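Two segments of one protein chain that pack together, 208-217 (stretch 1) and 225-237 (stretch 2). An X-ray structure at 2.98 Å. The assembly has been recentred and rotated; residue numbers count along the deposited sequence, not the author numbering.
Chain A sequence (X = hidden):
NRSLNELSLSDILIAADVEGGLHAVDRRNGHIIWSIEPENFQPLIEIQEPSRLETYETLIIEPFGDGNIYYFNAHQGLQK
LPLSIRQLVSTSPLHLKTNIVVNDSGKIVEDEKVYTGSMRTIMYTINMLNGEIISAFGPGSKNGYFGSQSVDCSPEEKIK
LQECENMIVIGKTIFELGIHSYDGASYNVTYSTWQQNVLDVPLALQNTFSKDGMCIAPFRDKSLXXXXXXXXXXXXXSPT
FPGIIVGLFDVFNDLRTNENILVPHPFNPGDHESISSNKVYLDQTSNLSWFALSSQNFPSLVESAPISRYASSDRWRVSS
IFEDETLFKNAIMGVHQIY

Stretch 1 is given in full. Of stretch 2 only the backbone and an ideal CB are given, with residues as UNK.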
# COMPACT_ATOMS: atom_id res chain seq x y z
N THR A 208 -14.99 -4.49 -23.42
CA THR A 208 -15.02 -5.91 -23.54
C THR A 208 -14.34 -6.47 -24.82
O THR A 208 -13.71 -7.51 -24.79
CB THR A 208 -16.48 -6.37 -23.37
OG1 THR A 208 -16.47 -7.78 -23.18
CG2 THR A 208 -17.41 -5.93 -24.58
N PHE A 209 -14.46 -5.76 -25.93
CA PHE A 209 -13.75 -6.12 -27.15
C PHE A 209 -13.66 -4.85 -27.97
O PHE A 209 -14.54 -3.98 -27.87
CB PHE A 209 -14.48 -7.23 -27.93
CG PHE A 209 -15.89 -6.87 -28.28
CD1 PHE A 209 -16.16 -6.03 -29.38
CD2 PHE A 209 -16.95 -7.34 -27.48
CE1 PHE A 209 -17.50 -5.64 -29.72
CE2 PHE A 209 -18.31 -6.98 -27.80
CZ PHE A 209 -18.59 -6.13 -28.93
N SER A 210 -12.60 -4.75 -28.78
CA SER A 210 -12.27 -3.50 -29.48
C SER A 210 -13.47 -2.93 -30.23
O SER A 210 -14.12 -3.66 -30.96
CB SER A 210 -11.06 -3.71 -30.41
OG SER A 210 -9.88 -3.25 -29.77
N LYS A 211 -13.79 -1.66 -30.01
CA LYS A 211 -14.92 -1.01 -30.69
C LYS A 211 -14.63 -0.93 -32.14
O LYS A 211 -15.50 -1.02 -32.97
CB LYS A 211 -15.13 0.42 -30.21
CG LYS A 211 -15.95 0.58 -28.93
CD LYS A 211 -16.77 1.90 -29.02
CE LYS A 211 -17.91 1.96 -27.99
NZ LYS A 211 -17.51 1.23 -26.74
N ASP A 212 -13.38 -0.70 -32.42
CA ASP A 212 -12.70 -0.99 -33.67
C ASP A 212 -12.95 -2.40 -34.14
O ASP A 212 -13.16 -3.29 -33.35
CB ASP A 212 -11.24 -0.98 -33.29
CG ASP A 212 -10.47 -0.37 -34.28
OD1 ASP A 212 -11.07 -0.31 -35.34
OD2 ASP A 212 -9.34 0.05 -34.03
N GLY A 213 -12.87 -2.67 -35.41
CA GLY A 213 -12.78 -4.11 -35.72
C GLY A 213 -11.53 -4.77 -35.10
O GLY A 213 -11.56 -5.93 -34.64
N MET A 214 -10.45 -3.97 -35.10
CA MET A 214 -9.08 -4.35 -34.70
C MET A 214 -9.00 -4.98 -33.34
O MET A 214 -10.01 -5.15 -32.62
CB MET A 214 -8.11 -3.13 -34.73
CG MET A 214 -7.35 -2.89 -36.04
SD MET A 214 -7.02 -4.44 -36.94
CE MET A 214 -8.61 -4.69 -37.80
N CYS A 215 -7.77 -5.27 -32.95
CA CYS A 215 -7.56 -6.18 -31.88
C CYS A 215 -6.03 -6.52 -31.84
O CYS A 215 -5.53 -7.31 -32.67
CB CYS A 215 -8.42 -7.38 -32.23
SG CYS A 215 -7.80 -8.78 -31.49
N ILE A 216 -5.27 -5.88 -30.96
CA ILE A 216 -3.86 -5.93 -31.19
C ILE A 216 -3.25 -6.57 -29.94
O ILE A 216 -3.86 -6.50 -28.90
CB ILE A 216 -3.25 -4.56 -31.55
CG1 ILE A 216 -2.59 -4.04 -30.34
CG2 ILE A 216 -4.25 -3.49 -32.02
CD1 ILE A 216 -1.28 -3.48 -30.64
N ALA A 217 -2.09 -7.24 -30.07
CA ALA A 217 -1.44 -8.01 -28.99
C ALA A 217 0.09 -8.03 -29.12
O ALA A 217 0.61 -7.81 -30.20
CB ALA A 217 -1.95 -9.43 -28.98
N UNK A 225 1.30 -7.36 -32.92
CA UNK A 225 0.54 -7.93 -34.00
C UNK A 225 -0.94 -7.58 -33.80
O UNK A 225 -1.47 -7.84 -32.74
CB UNK A 225 0.75 -9.44 -34.07
N UNK A 226 -1.54 -6.97 -34.82
CA UNK A 226 -2.99 -6.63 -34.93
C UNK A 226 -3.69 -7.59 -35.84
O UNK A 226 -3.31 -7.76 -37.00
CB UNK A 226 -3.19 -5.20 -35.45
N UNK A 227 -4.75 -8.19 -35.34
CA UNK A 227 -5.58 -9.00 -36.20
C UNK A 227 -7.07 -8.57 -36.17
O UNK A 227 -7.54 -7.89 -35.23
CB UNK A 227 -5.45 -10.47 -35.79
N UNK A 228 -7.80 -8.99 -37.20
CA UNK A 228 -9.23 -8.70 -37.25
C UNK A 228 -9.94 -9.56 -36.26
O UNK A 228 -9.48 -10.66 -35.88
CB UNK A 228 -9.80 -8.92 -38.65
N UNK A 229 -11.10 -9.05 -35.85
CA UNK A 229 -11.82 -9.68 -34.77
C UNK A 229 -12.67 -10.86 -35.25
O UNK A 229 -12.73 -11.91 -34.57
CB UNK A 229 -12.70 -8.65 -34.07
N UNK A 230 -13.30 -10.68 -36.41
CA UNK A 230 -14.19 -11.66 -37.01
C UNK A 230 -13.57 -13.01 -37.14
O UNK A 230 -13.97 -13.91 -36.44
CB UNK A 230 -14.65 -11.18 -38.39
N UNK A 231 -12.62 -13.14 -38.06
CA UNK A 231 -11.79 -14.35 -38.23
C UNK A 231 -10.28 -14.21 -38.00
O UNK A 231 -9.52 -14.43 -38.90
CB UNK A 231 -12.00 -14.88 -39.65
N UNK A 232 -9.89 -13.80 -36.81
CA UNK A 232 -8.53 -13.75 -36.37
C UNK A 232 -7.44 -13.78 -37.46
O UNK A 232 -6.68 -14.74 -37.54
CB UNK A 232 -8.31 -14.92 -35.41
N UNK A 233 -7.36 -12.75 -38.30
CA UNK A 233 -6.32 -12.71 -39.35
C UNK A 233 -5.48 -11.45 -39.29
O UNK A 233 -6.04 -10.34 -39.22
CB UNK A 233 -6.96 -12.82 -40.73
N UNK A 234 -4.14 -11.66 -39.35
CA UNK A 234 -3.10 -10.65 -39.14
C UNK A 234 -3.29 -9.54 -40.13
O UNK A 234 -3.41 -9.80 -41.33
CB UNK A 234 -1.70 -11.25 -39.27
N UNK A 235 -3.33 -8.32 -39.62
CA UNK A 235 -3.46 -7.17 -40.49
C UNK A 235 -2.24 -6.34 -40.44
O UNK A 235 -1.70 -6.02 -41.49
CB UNK A 235 -4.68 -6.33 -40.12
N UNK A 236 -1.74 -5.97 -39.27
CA UNK A 236 -0.45 -5.32 -39.31
C UNK A 236 0.49 -5.90 -38.28
O UNK A 236 0.07 -6.49 -37.31
CB UNK A 236 -0.60 -3.81 -39.09
N UNK A 237 1.79 -5.79 -38.53
CA UNK A 237 2.79 -6.06 -37.49
C UNK A 237 3.65 -4.80 -37.22
O UNK A 237 4.09 -4.11 -38.13
CB UNK A 237 3.68 -7.23 -37.91

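Position 225 has extended backbone angles (-116/126), and its main chain pairs with Ala 217 in both directions: N of Ala 217 lies 2.8 Å from O of 225, and N of 225 lies 2.8 Å from O of Ala 217. Its CB shares a sheet face with Ala 217, whose methyl leaves space, so a beta-branched or longer apolar side chain would suit. The residue is Leu 225, with chi1 t and chi2 p.

Position 226 sits opposite Ile 216 in a non-hydrogen-bonded antiparallel pair, CA to CA 3.9 Å. Its ideal CB is 3.9 Å from Ile 216 CB and 4.2 Å from Met 214 SD, which favours something small and apolar, though a longer chain leaving between these atoms is not excluded. It is Ala 226, whose methyl packs against Ile 216 CB and Met 214 SD.

At 227 the main chain does the binding: N of 227 donates to Cys 215 O at 2.9 Å, with an angle of 162°. CB points away, so many polar or apolar side chains would fit. Ser 227, with chi1 p, places OG 3.9 Å from Cys 215 SG.

Position 228 also points away from stretch 1, its ideal CB 4.5 Å from Met 214 CE. The neighbouring turn could favour an acceptor. Asp 228 supplies one: its OD1 accepts from N of 233 and forms a salt bridge with NH2 of 235 at 2.9 Å, while its OD2 accepts from N of 231.

Position 229 points toward stretch 1, its ideal CB a tight 3.0 Å from Gly 213 O. Beyond lie Cys 215 CB and the Phe 209 ring, inviting a medium or large apolar side chain. Leu 229 places CD1 3.6 Å from Cys 215 CB and CD2 4.4 Å from Phe 209 CD1.

Positions 230, 231, 233, 234 and 237 make no contact with stretch 1, which sets no preference there; they hold Asp 230, Phe 231, Ile 233, Ala 234 and Val 237.

At 232 CB points away, so only a long side chain could return. Arg 232 (m, m, m) turns its end back toward stretch 1.

Position 235 points toward stretch 1, with its ideal CB 4.4 Å from Met 214 SD; a flexible chain with an aliphatic stem suits. Arg 235 sets CG 4.3 Å from Met 214 SD and carries its guanidinium to Asp 228.

Position 236 points sideways, so a large apolar or aromatic group could reach Ile 216. Trp 236, chi1 p, brings CH2 within 3.6 Å of Ile 216 CD1.

Stretch 2 225-237: LASDLDFRIARWV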
# COMPACT_ATOMS: atom_id res chain seq x y z
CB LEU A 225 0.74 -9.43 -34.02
CG LEU A 225 -0.33 -10.22 -34.77
CD1 LEU A 225 -0.13 -10.00 -36.24
CD2 LEU A 225 -0.18 -11.70 -34.48
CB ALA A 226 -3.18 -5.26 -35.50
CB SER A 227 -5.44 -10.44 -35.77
OG SER A 227 -5.83 -10.52 -34.42
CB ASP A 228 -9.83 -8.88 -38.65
CG ASP A 228 -10.34 -10.27 -38.91
OD1 ASP A 228 -9.54 -11.23 -38.91
OD2 ASP A 228 -11.57 -10.39 -39.12
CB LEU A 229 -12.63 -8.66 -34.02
CG LEU A 229 -12.81 -9.26 -32.64
CD1 LEU A 229 -11.66 -8.80 -31.73
CD2 LEU A 229 -14.20 -8.98 -32.05
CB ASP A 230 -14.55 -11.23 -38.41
CG ASP A 230 -15.82 -10.37 -38.47
OD1 ASP A 230 -16.30 -10.16 -39.61
OD2 ASP A 230 -16.32 -9.93 -37.40
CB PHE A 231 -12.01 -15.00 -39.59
CG PHE A 231 -12.85 -14.20 -40.56
CD1 PHE A 231 -14.02 -14.77 -41.10
CD2 PHE A 231 -12.47 -12.92 -40.98
CE1 PHE A 231 -14.79 -14.08 -42.00
CE2 PHE A 231 -13.25 -12.22 -41.89
CZ PHE A 231 -14.40 -12.80 -42.39
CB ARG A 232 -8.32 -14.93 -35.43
CG ARG A 232 -9.35 -15.01 -34.31
CD ARG A 232 -9.44 -13.67 -33.66
NE ARG A 232 -8.33 -13.44 -32.72
CZ ARG A 232 -8.20 -12.36 -31.93
NH1 ARG A 232 -9.11 -11.38 -32.00
NH2 ARG A 232 -7.16 -12.26 -31.08
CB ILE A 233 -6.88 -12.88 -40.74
CG1 ILE A 233 -7.18 -14.35 -41.02
CG2 ILE A 233 -5.86 -12.42 -41.76
CD1 ILE A 233 -8.34 -14.59 -41.92
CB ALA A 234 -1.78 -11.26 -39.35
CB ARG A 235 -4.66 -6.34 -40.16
CG ARG A 235 -5.86 -7.18 -40.02
CD ARG A 235 -6.33 -7.75 -41.34
NE ARG A 235 -7.41 -8.70 -41.09
CZ ARG A 235 -8.06 -9.40 -42.01
NH1 ARG A 235 -7.76 -9.31 -43.31
NH2 ARG A 235 -9.02 -10.22 -41.61
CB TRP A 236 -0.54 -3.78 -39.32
CG TRP A 236 -1.20 -3.13 -38.16
CD1 TRP A 236 -2.35 -2.40 -38.16
CD2 TRP A 236 -0.73 -3.09 -36.82
NE1 TRP A 236 -2.65 -1.93 -36.90
CE2 TRP A 236 -1.66 -2.34 -36.06
CE3 TRP A 236 0.40 -3.63 -36.17
CZ2 TRP A 236 -1.51 -2.13 -34.71
CZ3 TRP A 236 0.55 -3.42 -34.80
CH2 TRP A 236 -0.41 -2.67 -34.08
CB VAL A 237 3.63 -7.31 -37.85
CG1 VAL A 237 4.59 -7.64 -36.76
CG2 VAL A 237 2.73 -8.46 -38.07
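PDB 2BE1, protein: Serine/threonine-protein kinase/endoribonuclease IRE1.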